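Local coordinates for protein ftsY (Mycoplasma mycoides, PDB 1ZU4) that serves as the signal recognition particle receptor FtsY, its NG fragment pairing a helical bundle with a P-loop NTPase-type domain, at residues Lys185-Glu189 and Gln190-Leu194; Lys63-Lys66 and Arg67-Phe71; Glu35-Glu38 and Glu39-Asp42. All blocks are in the same frame, centred on the assembly; numbering follows the deposited sequence.

The three contacts are local, and they fall in the two parts of the NG fragment. Contacts 2 and 3 belong to the helical bundle. Their centres are about 13 Å apart, and they touch: Thr65 OG1 lies 3.7 Å from Phe37 CZ, and the rings of Phe71 and Phe36 pack together. Contact 1 sits at the far end of the molecule, in the P-loop NTPase-type domain. Its centre is about 57 Å from that of contact 2 and about 56 Å from that of contact 3. It leads into strand 194-198, which neighbours strand 106-111. The latter runs into a probable P-loop, whose backbone amides appear to hold a sulfate.

Contact 1: Lys185-Glu189 and Gln190-Leu194; sequences KKAKE and QNYDL
Gln190 folds back on the last turn of helix 176-189. Its backbone N donates to Lys186 O at 3.0 Å, an ordinary helical bond. Its side chain returns to the same residue: Lys186 NZ donates to Gln190 OE1 at 2.8 Å, from 37° out of the carbonyl plane. The lysine chain runs nearly straight and bends only at its last torsion (chi4 55°), which brings NZ to the amide oxygen. The other amide atom, Gln190 NE2, reaches Glu189 OE1 through a water, while Glu189 OE2 takes a salt bridge from Lys185.

Asn191 reverses the chain, with a left-handed backbone (phi 59°). Tyr192 then points back at the helix. Its N donates to Ala187 O at 3.1 Å, and a water joins that same oxygen to Tyr192 O. Tyr192 CB packs on Ala187 CB at 4.0 Å, and the ring turns its edge to Ala187 O. The phenol OH receives a weak bond from Lys186 NZ at 3.3 Å. Its stronger partner is Asp165, and Lys135 makes a cation-pi contact with the ring.

Asp193 and Leu194 turn away into backbone pairing with Lys135 and Leu137. With its left-handed Asn191 and the 6→1 bond from Tyr192 to Ala187, the helix end resembles a Schellman motif, though without the 5→2 bond; here it links helix to strand in an alpha/beta domain.

Contact 2: Lys63-Lys66 and Arg67-Phe71; sequences KKTK and RDTSF
Thr69 grips Lys66 through two bonds. Lys66 N donates to Thr69 OG1 at 2.9 Å, and the bond is nearly straight (169°). In return, Thr69 N donates to Lys66 O at 3.0 Å, from well above the carbonyl plane. The first torsion of Thr69 (chi1 -64°) sets OG1 beside its own N. Hydroxyl and amide therefore both face Lys66, one taking its N-H and the other giving to its C=O.

Arg67 and Asp68 form the corner of the turn. Asp68 OD1 comes within 3.4 Å of Lys66 CB. The same oxygen lies over one face of the Arg67 guanidinium, and the salt bridge from Arg67 NH1 to Asp68 OD1 is long at 4.0 Å. It is a matter of charge alone, since no N-H points at the oxygen.

Other groups place the loop. Thr65 OG1 is bonded to Val61 O in the preceding helix, and Arg67 pairs through its backbone with Ala32. Thr69 O is held by Tyr29 OH, and Ser70 OG caps Asn73 N.

Lys66 to Thr69 form a type I beta turn, closed by the backbone bond and reinforced by the threonine hydroxyl. It joins helix 51-64 to the N-cap of helix 71-87 in the helical bundle.

Contact 3: Glu35-Glu38 and Glu39-Asp42; sequences EFFE and ELED
Glu35 to Asp42 form two continuous turns of helix 34-46, tied by four i to i+4 backbone bonds. Glu39 N donates to Glu35 O, Leu40 N to Phe36 O, Glu41 N to Phe37 O and Asp42 N to Glu38 O. The bond from Leu40 N to Phe36 O is the shortest of them at 2.8 Å, and it lies in the carbonyl plane. The donors of the other three are tilted from their carbonyl planes.

Leu40 packs against both phenylalanines. With chi1 at 169° the Leu40 branch swings away from its own N and runs beside the Phe37 ring, the two side chains pointing the same way. Leu40 CD2 meets Phe37 CD2 at 3.9 Å. Leu40 CB comes obliquely to the Phe36 ring, 4.2 Å from its CZ. The two phenylalanines also meet: Phe36 brings CD2 over the centre of the Phe37 ring, 3.8 Å above its plane. Helix 51-64 meets Phe37, while Leu25 of helix 12-27 touches both Phe36 and Leu40.

Glu41 runs out extended past Phe37 O, with its CG 3.2 Å from that oxygen. Its OE2 is bonded to Ser58 OG on helix 51-64.

Glu35, Glu38, Glu39 and Asp42 are exposed. Glu35 OE2 and Glu39 OE2 are 5.0 Å apart, and Glu38 OE1 is 5.9 Å from Glu39 OE2. The helix is thus two-sided: an apolar face of Phe36, Phe37 and Leu40 packs into the bundle, and an acidic face looks to solvent. The clustered carboxylates probably repel one another mildly, and water would be expected to screen much of that charge.

Contact 1: Lys185-Glu189 and Gln190-Leu194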
ATOM      1  N   LYS A 185     -11.899 -17.006 -18.458  1.00 26.12           N
ATOM      2  CA  LYS A 185     -12.586 -18.204 -18.878  1.00 27.68           C
ATOM      3  C   LYS A 185     -12.555 -19.294 -17.781  1.00 27.64           C
ATOM      4  O   LYS A 185     -13.599 -19.782 -17.338  1.00 28.78           O
ATOM      5  CB  LYS A 185     -11.937 -18.697 -20.190  1.00 27.71           C
ATOM      6  CG  LYS A 185     -12.638 -19.896 -20.855  1.00 31.67           C
ATOM      7  CD  LYS A 185     -11.748 -20.557 -21.906  1.00 34.67           C
ATOM      8  CE  LYS A 185     -12.118 -22.048 -22.074  1.00 39.17           C
ATOM      9  NZ  LYS A 185     -13.549 -22.279 -22.579  1.00 39.12           N
ATOM     10  N   LYS A 186     -11.352 -19.665 -17.349  1.00 26.67           N
ATOM     11  CA  LYS A 186     -11.168 -20.578 -16.230  1.00 26.28           C
ATOM     12  C   LYS A 186     -11.893 -20.082 -14.956  1.00 26.71           C
ATOM     13  O   LYS A 186     -12.548 -20.866 -14.268  1.00 27.86           O
ATOM     14  CB  LYS A 186      -9.660 -20.703 -15.961  1.00 24.53           C
ATOM     15  CG  LYS A 186      -9.272 -21.633 -14.887  1.00 24.38           C
ATOM     16  CD  LYS A 186      -7.786 -21.952 -15.037  1.00 24.44           C
ATOM     17  CE  LYS A 186      -7.277 -22.802 -13.916  1.00 27.04           C
ATOM     18  NZ  LYS A 186      -8.092 -24.036 -13.780  1.00 29.05           N
ATOM     19  N   ALA A 187     -11.785 -18.786 -14.657  1.00 27.05           N
ATOM     20  CA  ALA A 187     -12.240 -18.260 -13.364  1.00 27.89           C
ATOM     21  C   ALA A 187     -13.746 -18.315 -13.249  1.00 27.93           C
ATOM     22  O   ALA A 187     -14.299 -18.689 -12.192  1.00 25.97           O
ATOM     23  CB  ALA A 187     -11.713 -16.829 -13.107  1.00 27.95           C
ATOM     24  N   LYS A 188     -14.384 -17.981 -14.368  1.00 29.95           N
ATOM     25  CA  LYS A 188     -15.829 -18.021 -14.524  1.00 31.63           C
ATOM     26  C   LYS A 188     -16.364 -19.447 -14.517  1.00 32.26           C
ATOM     27  O   LYS A 188     -17.418 -19.708 -13.925  1.00 34.08           O
ATOM     28  CB  LYS A 188     -16.246 -17.291 -15.809  1.00 32.37           C
ATOM     29  CG  LYS A 188     -17.760 -17.245 -16.022  1.00 34.91           C
ATOM     30  CD  LYS A 188     -18.136 -16.425 -17.247  1.00 41.10           C
ATOM     31  CE  LYS A 188     -19.670 -16.127 -17.236  1.00 44.21           C
ATOM     32  NZ  LYS A 188     -20.091 -15.479 -15.917  1.00 44.84           N
ATOM     33  N   GLU A 189     -15.656 -20.367 -15.165  1.00 32.03           N
ATOM     34  CA  GLU A 189     -16.144 -21.734 -15.351  1.00 31.53           C
ATOM     35  C   GLU A 189     -15.964 -22.671 -14.142  1.00 30.45           C
ATOM     36  O   GLU A 189     -16.745 -23.623 -13.953  1.00 30.08           O
ATOM     37  CB  GLU A 189     -15.478 -22.360 -16.567  1.00 31.82           C
ATOM     38  CG  GLU A 189     -15.905 -21.740 -17.900  1.00 36.26           C
ATOM     39  CD  GLU A 189     -15.075 -22.256 -19.063  1.00 40.49           C
ATOM     40  OE1 GLU A 189     -14.232 -23.171 -18.847  1.00 40.44           O
ATOM     41  OE2 GLU A 189     -15.264 -21.743 -20.196  1.00 44.38           O
ATOM     42  N   GLN A 190     -14.944 -22.397 -13.331  1.00 28.70           N
ATOM     43  CA  GLN A 190     -14.607 -23.245 -12.182  1.00 26.52           C
ATOM     44  C   GLN A 190     -14.891 -22.537 -10.856  1.00 24.93           C
ATOM     45  O   GLN A 190     -14.388 -22.908  -9.805  1.00 22.87           O
ATOM     46  CB  GLN A 190     -13.154 -23.735 -12.285  1.00 26.88           C
ATOM     47  CG  GLN A 190     -12.921 -24.496 -13.607  1.00 28.56           C
ATOM     48  CD  GLN A 190     -11.508 -24.979 -13.811  1.00 32.50           C
ATOM     49  OE1 GLN A 190     -10.655 -24.881 -12.919  1.00 34.35           O
ATOM     50  NE2 GLN A 190     -11.249 -25.531 -14.999  1.00 33.40           N
ATOM     51  N   ASN A 191     -15.754 -21.543 -10.894  1.00 23.70           N
ATOM     52  CA  ASN A 191     -16.258 -20.960  -9.631  1.00 23.70           C
ATOM     53  C   ASN A 191     -15.172 -20.371  -8.707  1.00 22.56           C
ATOM     54  O   ASN A 191     -15.291 -20.420  -7.477  1.00 21.95           O
ATOM     55  CB  ASN A 191     -17.162 -21.983  -8.879  1.00 24.55           C
ATOM     56  CG  ASN A 191     -18.004 -21.336  -7.718  1.00 25.83           C
ATOM     57  OD1 ASN A 191     -18.157 -21.929  -6.628  1.00 32.53           O
ATOM     58  ND2 ASN A 191     -18.566 -20.168  -7.968  1.00 27.28           N
ATOM     59  N   TYR A 192     -14.141 -19.760  -9.311  1.00 21.35           N
ATOM     60  CA  TYR A 192     -13.132 -19.036  -8.556  1.00 19.43           C
ATOM     61  C   TYR A 192     -13.753 -17.876  -7.826  1.00 18.84           C
ATOM     62  O   TYR A 192     -14.769 -17.313  -8.260  1.00 17.43           O
ATOM     63  CB  TYR A 192     -12.002 -18.547  -9.458  1.00 19.40           C
ATOM     64  CG  TYR A 192     -11.023 -19.657  -9.811  1.00 20.42           C
ATOM     65  CD1 TYR A 192     -11.284 -20.547 -10.865  1.00 19.56           C
ATOM     66  CD2 TYR A 192      -9.860 -19.823  -9.094  1.00 18.71           C
ATOM     67  CE1 TYR A 192     -10.420 -21.545 -11.171  1.00 20.86           C
ATOM     68  CE2 TYR A 192      -8.975 -20.818  -9.392  1.00 18.42           C
ATOM     69  CZ  TYR A 192      -9.253 -21.679 -10.432  1.00 23.60           C
ATOM     70  OH  TYR A 192      -8.336 -22.669 -10.733  1.00 26.40           O
ATOM     71  N   ASP A 193     -13.121 -17.502  -6.718  1.00 17.20           N
ATOM     72  CA  ASP A 193     -13.590 -16.377  -5.909  1.00 16.50           C
ATOM     73  C   ASP A 193     -12.822 -15.091  -6.196  1.00 15.54           C
ATOM     74  O   ASP A 193     -13.335 -14.017  -5.986  1.00 14.35           O
ATOM     75  CB  ASP A 193     -13.437 -16.702  -4.435  1.00 16.43           C
ATOM     76  CG  ASP A 193     -14.273 -17.871  -4.013  1.00 18.29           C
ATOM     77  OD1 ASP A 193     -15.492 -17.888  -4.273  1.00 19.95           O
ATOM     78  OD2 ASP A 193     -13.685 -18.799  -3.426  1.00 19.25           O
ATOM     79  N   LEU A 194     -11.582 -15.216  -6.647  1.00 15.95           N
ATOM     80  CA  LEU A 194     -10.735 -14.055  -6.900  1.00 15.08           C
ATOM     81  C   LEU A 194      -9.797 -14.326  -8.045  1.00 15.02           C
ATOM     82  O   LEU A 194      -9.217 -15.408  -8.158  1.00 14.11           O
ATOM     83  CB  LEU A 194      -9.948 -13.687  -5.643  1.00 16.49           C
ATOM     84  CG  LEU A 194      -8.763 -12.713  -5.704  1.00 15.27           C
ATOM     85  CD1 LEU A 194      -9.300 -11.327  -5.934  1.00 16.11           C
ATOM     86  CD2 LEU A 194      -7.921 -12.790  -4.396  1.00 14.80           C
TER
HETATM   87  O   HOH W   1     -16.166 -17.715 -10.667  1.00 28.43           O
HETATM   88  O   HOH W   2     -13.548 -25.708 -17.270  1.00 29.41           O

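Contact 2: Lys63-Lys66 and Arg67-Phe71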
ATOM      1  N   LYS A  63      -4.203  22.928  18.558  1.00 23.26           N
ATOM      2  CA  LYS A  63      -5.607  23.081  18.890  1.00 24.18           C
ATOM      3  C   LYS A  63      -6.042  22.301  20.130  1.00 23.26           C
ATOM      4  O   LYS A  63      -6.862  22.775  20.916  1.00 23.05           O
ATOM      5  CB  LYS A  63      -6.460  22.653  17.705  1.00 24.98           C
ATOM      6  CG  LYS A  63      -7.885  23.149  17.840  1.00 29.26           C
ATOM      7  CD  LYS A  63      -8.387  23.644  16.495  1.00 36.08           C
ATOM      8  CE  LYS A  63      -8.960  22.482  15.721  1.00 38.32           C
ATOM      9  NZ  LYS A  63     -10.165  21.978  16.458  1.00 41.29           N
ATOM     10  N   LYS A  64      -5.493  21.097  20.276  1.00 22.21           N
ATOM     11  CA  LYS A  64      -5.821  20.156  21.363  1.00 21.17           C
ATOM     12  C   LYS A  64      -5.160  20.511  22.698  1.00 20.84           C
ATOM     13  O   LYS A  64      -5.462  19.931  23.754  1.00 21.66           O
ATOM     14  CB  LYS A  64      -5.370  18.756  20.928  1.00 20.99           C
ATOM     15  CG  LYS A  64      -6.239  18.166  19.849  1.00 21.72           C
ATOM     16  CD  LYS A  64      -5.606  17.019  19.087  1.00 19.02           C
ATOM     17  CE  LYS A  64      -6.316  16.858  17.735  1.00 21.44           C
ATOM     18  NZ  LYS A  64      -7.690  16.247  17.879  1.00 23.09           N
ATOM     19  N   THR A  65      -4.222  21.441  22.693  1.00 19.90           N
ATOM     20  CA  THR A  65      -3.370  21.515  23.883  1.00 20.23           C
ATOM     21  C   THR A  65      -3.288  22.935  24.437  1.00 20.22           C
ATOM     22  O   THR A  65      -3.642  23.858  23.762  1.00 18.02           O
ATOM     23  CB  THR A  65      -1.928  21.053  23.573  1.00 20.07           C
ATOM     24  OG1 THR A  65      -1.422  21.792  22.479  1.00 17.92           O
ATOM     25  CG2 THR A  65      -1.847  19.554  23.184  1.00 20.33           C
ATOM     26  N   LYS A  66      -2.740  23.086  25.645  1.00 21.34           N
ATOM     27  CA  LYS A  66      -2.501  24.387  26.226  1.00 23.04           C
ATOM     28  C   LYS A  66      -1.011  24.493  26.548  1.00 25.40           C
ATOM     29  O   LYS A  66      -0.307  23.482  26.557  1.00 25.03           O
ATOM     30  CB  LYS A  66      -3.346  24.588  27.489  1.00 22.53           C
ATOM     31  CG  LYS A  66      -4.821  24.534  27.271  1.00 23.44           C
ATOM     32  CD  LYS A  66      -5.277  25.533  26.213  1.00 28.84           C
ATOM     33  CE  LYS A  66      -6.789  25.648  26.218  1.00 32.80           C
ATOM     34  NZ  LYS A  66      -7.250  26.796  25.425  1.00 32.69           N
ATOM     35  N   ARG A  67      -0.529  25.700  26.808  1.00 26.77           N
ATOM     36  CA  ARG A  67       0.888  25.901  27.173  1.00 30.35           C
ATOM     37  C   ARG A  67       1.302  25.079  28.411  1.00 30.75           C
ATOM     38  O   ARG A  67       2.456  24.690  28.523  1.00 31.59           O
ATOM     39  CB  ARG A  67       1.165  27.385  27.441  1.00 30.66           C
ATOM     40  CG  ARG A  67       0.420  27.864  28.678  1.00 35.69           C
ATOM     41  CD  ARG A  67       0.631  29.331  29.054  1.00 43.02           C
ATOM     42  NE  ARG A  67      -0.464  29.762  29.933  1.00 48.41           N
ATOM     43  CZ  ARG A  67      -0.673  29.311  31.177  1.00 52.17           C
ATOM     44  NH1 ARG A  67       0.148  28.415  31.742  1.00 53.35           N
ATOM     45  NH2 ARG A  67      -1.710  29.769  31.870  1.00 52.36           N
ATOM     46  N   ASP A  68       0.354  24.864  29.334  1.00 31.80           N
ATOM     47  CA  ASP A  68       0.557  24.089  30.571  1.00 33.61           C
ATOM     48  C   ASP A  68       0.329  22.585  30.453  1.00 33.69           C
ATOM     49  O   ASP A  68       0.438  21.851  31.449  1.00 34.56           O
ATOM     50  CB  ASP A  68      -0.401  24.597  31.648  1.00 34.71           C
ATOM     51  CG  ASP A  68      -1.882  24.554  31.198  1.00 37.96           C
ATOM     52  OD1 ASP A  68      -2.371  25.566  30.615  1.00 42.44           O
ATOM     53  OD2 ASP A  68      -2.564  23.515  31.452  1.00 40.73           O
ATOM     54  N   THR A  69      -0.015  22.105  29.260  1.00 33.43           N
ATOM     55  CA  THR A  69      -0.191  20.673  29.052  1.00 33.09           C
ATOM     56  C   THR A  69       1.131  19.934  29.469  1.00 32.06           C
ATOM     57  O   THR A  69       2.249  20.406  29.205  1.00 31.14           O
ATOM     58  CB  THR A  69      -0.727  20.371  27.589  1.00 33.13           C
ATOM     59  OG1 THR A  69      -2.045  20.955  27.432  1.00 35.89           O
ATOM     60  CG2 THR A  69      -0.852  18.896  27.310  1.00 33.93           C
ATOM     61  N   SER A  70       0.980  18.828  30.195  1.00 31.46           N
ATOM     62  CA  SER A  70       2.111  17.980  30.564  1.00 30.97           C
ATOM     63  C   SER A  70       2.650  17.401  29.281  1.00 30.04           C
ATOM     64  O   SER A  70       1.882  17.227  28.346  1.00 30.35           O
ATOM     65  CB  SER A  70       1.630  16.828  31.431  1.00 30.97           C
ATOM     66  OG  SER A  70       0.630  16.088  30.741  1.00 31.61           O
ATOM     67  N   PHE A  71       3.938  17.057  29.232  1.00 28.99           N
ATOM     68  CA  PHE A  71       4.475  16.436  28.017  1.00 27.61           C
ATOM     69  C   PHE A  71       3.807  15.112  27.634  1.00 27.22           C
ATOM     70  O   PHE A  71       3.797  14.724  26.470  1.00 26.17           O
ATOM     71  CB  PHE A  71       5.997  16.299  28.060  1.00 26.70           C
ATOM     72  CG  PHE A  71       6.601  16.019  26.716  1.00 25.33           C
ATOM     73  CD1 PHE A  71       6.615  17.003  25.715  1.00 22.76           C
ATOM     74  CD2 PHE A  71       7.130  14.775  26.429  1.00 23.08           C
ATOM     75  CE1 PHE A  71       7.167  16.748  24.478  1.00 19.49           C
ATOM     76  CE2 PHE A  71       7.649  14.535  25.176  1.00 23.12           C
ATOM     77  CZ  PHE A  71       7.682  15.518  24.222  1.00 21.01           C
TER

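Contact 3: Glu35-Glu38 and Glu39-Asp42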
ATOM      1  N   GLU A  35       7.669  28.624  20.573  1.00 26.96           N
ATOM      2  CA  GLU A  35       8.987  28.026  20.382  1.00 26.78           C
ATOM      3  C   GLU A  35       8.919  26.481  20.415  1.00 25.58           C
ATOM      4  O   GLU A  35       9.629  25.822  19.662  1.00 22.88           O
ATOM      5  CB  GLU A  35       9.982  28.535  21.421  1.00 28.08           C
ATOM      6  CG  GLU A  35      11.389  28.527  20.921  1.00 32.57           C
ATOM      7  CD  GLU A  35      12.345  29.145  21.913  1.00 38.82           C
ATOM      8  OE1 GLU A  35      12.154  30.332  22.266  1.00 40.42           O
ATOM      9  OE2 GLU A  35      13.287  28.435  22.337  1.00 40.57           O
ATOM     10  N   PHE A  36       8.065  25.923  21.285  1.00 25.28           N
ATOM     11  CA  PHE A  36       7.878  24.463  21.319  1.00 24.59           C
ATOM     12  C   PHE A  36       7.321  23.939  19.990  1.00 23.84           C
ATOM     13  O   PHE A  36       7.773  22.889  19.501  1.00 23.72           O
ATOM     14  CB  PHE A  36       6.985  24.008  22.482  1.00 24.16           C
ATOM     15  CG  PHE A  36       6.450  22.627  22.302  1.00 26.06           C
ATOM     16  CD1 PHE A  36       7.290  21.520  22.475  1.00 26.82           C
ATOM     17  CD2 PHE A  36       5.126  22.423  21.865  1.00 24.62           C
ATOM     18  CE1 PHE A  36       6.805  20.213  22.279  1.00 25.84           C
ATOM     19  CE2 PHE A  36       4.633  21.131  21.667  1.00 26.96           C
ATOM     20  CZ  PHE A  36       5.482  20.023  21.855  1.00 25.38           C
ATOM     21  N   PHE A  37       6.308  24.632  19.445  1.00 22.76           N
ATOM     22  CA  PHE A  37       5.764  24.216  18.160  1.00 21.44           C
ATOM     23  C   PHE A  37       6.781  24.276  17.015  1.00 19.42           C
ATOM     24  O   PHE A  37       6.752  23.448  16.145  1.00 16.36           O
ATOM     25  CB  PHE A  37       4.396  24.842  17.863  1.00 22.28           C
ATOM     26  CG  PHE A  37       3.295  24.255  18.701  1.00 24.38           C
ATOM     27  CD1 PHE A  37       2.856  24.905  19.856  1.00 25.98           C
ATOM     28  CD2 PHE A  37       2.758  23.009  18.394  1.00 28.51           C
ATOM     29  CE1 PHE A  37       1.879  24.347  20.659  1.00 26.83           C
ATOM     30  CE2 PHE A  37       1.755  22.450  19.194  1.00 27.45           C
ATOM     31  CZ  PHE A  37       1.326  23.110  20.325  1.00 27.29           C
ATOM     32  N   GLU A  38       7.752  25.184  17.091  1.00 20.51           N
ATOM     33  CA  GLU A  38       8.821  25.213  16.096  1.00 20.82           C
ATOM     34  C   GLU A  38       9.677  23.964  16.191  1.00 20.04           C
ATOM     35  O   GLU A  38      10.089  23.419  15.170  1.00 19.50           O
ATOM     36  CB  GLU A  38       9.729  26.433  16.283  1.00 22.41           C
ATOM     37  CG  GLU A  38       9.071  27.757  16.059  1.00 23.98           C
ATOM     38  CD  GLU A  38       9.972  28.897  16.523  1.00 28.86           C
ATOM     39  OE1 GLU A  38      11.217  28.755  16.420  1.00 29.39           O
ATOM     40  OE2 GLU A  38       9.429  29.926  16.986  1.00 31.95           O
ATOM     41  N   GLU A  39       9.966  23.551  17.433  1.00 20.27           N
ATOM     42  CA  GLU A  39      10.775  22.361  17.677  1.00 20.58           C
ATOM     43  C   GLU A  39       9.981  21.151  17.236  1.00 18.13           C
ATOM     44  O   GLU A  39      10.533  20.280  16.618  1.00 17.76           O
ATOM     45  CB  GLU A  39      11.137  22.187  19.158  1.00 21.11           C
ATOM     46  CG  GLU A  39      12.004  23.287  19.789  1.00 26.70           C
ATOM     47  CD  GLU A  39      13.398  23.378  19.209  1.00 31.34           C
ATOM     48  OE1 GLU A  39      13.893  22.395  18.608  1.00 34.79           O
ATOM     49  OE2 GLU A  39      13.996  24.466  19.344  1.00 38.32           O
ATOM     50  N   LEU A  40       8.688  21.094  17.575  1.00 17.11           N
ATOM     51  CA  LEU A  40       7.894  19.945  17.171  1.00 16.01           C
ATOM     52  C   LEU A  40       7.836  19.826  15.656  1.00 16.47           C
ATOM     53  O   LEU A  40       7.971  18.718  15.079  1.00 16.93           O
ATOM     54  CB  LEU A  40       6.498  20.020  17.772  1.00 16.25           C
ATOM     55  CG  LEU A  40       5.463  19.003  17.219  1.00 16.17           C
ATOM     56  CD1 LEU A  40       5.784  17.619  17.714  1.00 16.84           C
ATOM     57  CD2 LEU A  40       4.027  19.401  17.621  1.00 14.68           C
ATOM     58  N   GLU A  41       7.682  20.973  14.995  1.00 17.00           N
ATOM     59  CA  GLU A  41       7.564  21.014  13.532  1.00 17.47           C
ATOM     60  C   GLU A  41       8.818  20.477  12.905  1.00 16.03           C
ATOM     61  O   GLU A  41       8.762  19.743  11.934  1.00 16.33           O
ATOM     62  CB  GLU A  41       7.250  22.455  13.074  1.00 17.36           C
ATOM     63  CG  GLU A  41       5.765  22.754  13.188  1.00 18.98           C
ATOM     64  CD  GLU A  41       5.406  24.231  13.164  1.00 20.31           C
ATOM     65  OE1 GLU A  41       6.236  25.122  12.853  1.00 21.96           O
ATOM     66  OE2 GLU A  41       4.256  24.484  13.472  1.00 19.11           O
ATOM     67  N   ASP A  42       9.968  20.794  13.496  1.00 16.89           N
ATOM     68  CA  ASP A  42      11.211  20.211  13.033  1.00 16.06           C
ATOM     69  C   ASP A  42      11.283  18.680  13.166  1.00 15.74           C
ATOM     70  O   ASP A  42      11.680  17.981  12.243  1.00 17.75           O
ATOM     71  CB  ASP A  42      12.431  20.898  13.651  1.00 16.19           C
ATOM     72  CG  ASP A  42      13.678  20.526  12.935  1.00 18.19           C
ATOM     73  OD1 ASP A  42      13.776  20.830  11.726  1.00 23.97           O
ATOM     74  OD2 ASP A  42      14.572  19.884  13.540  1.00 26.63           O
TER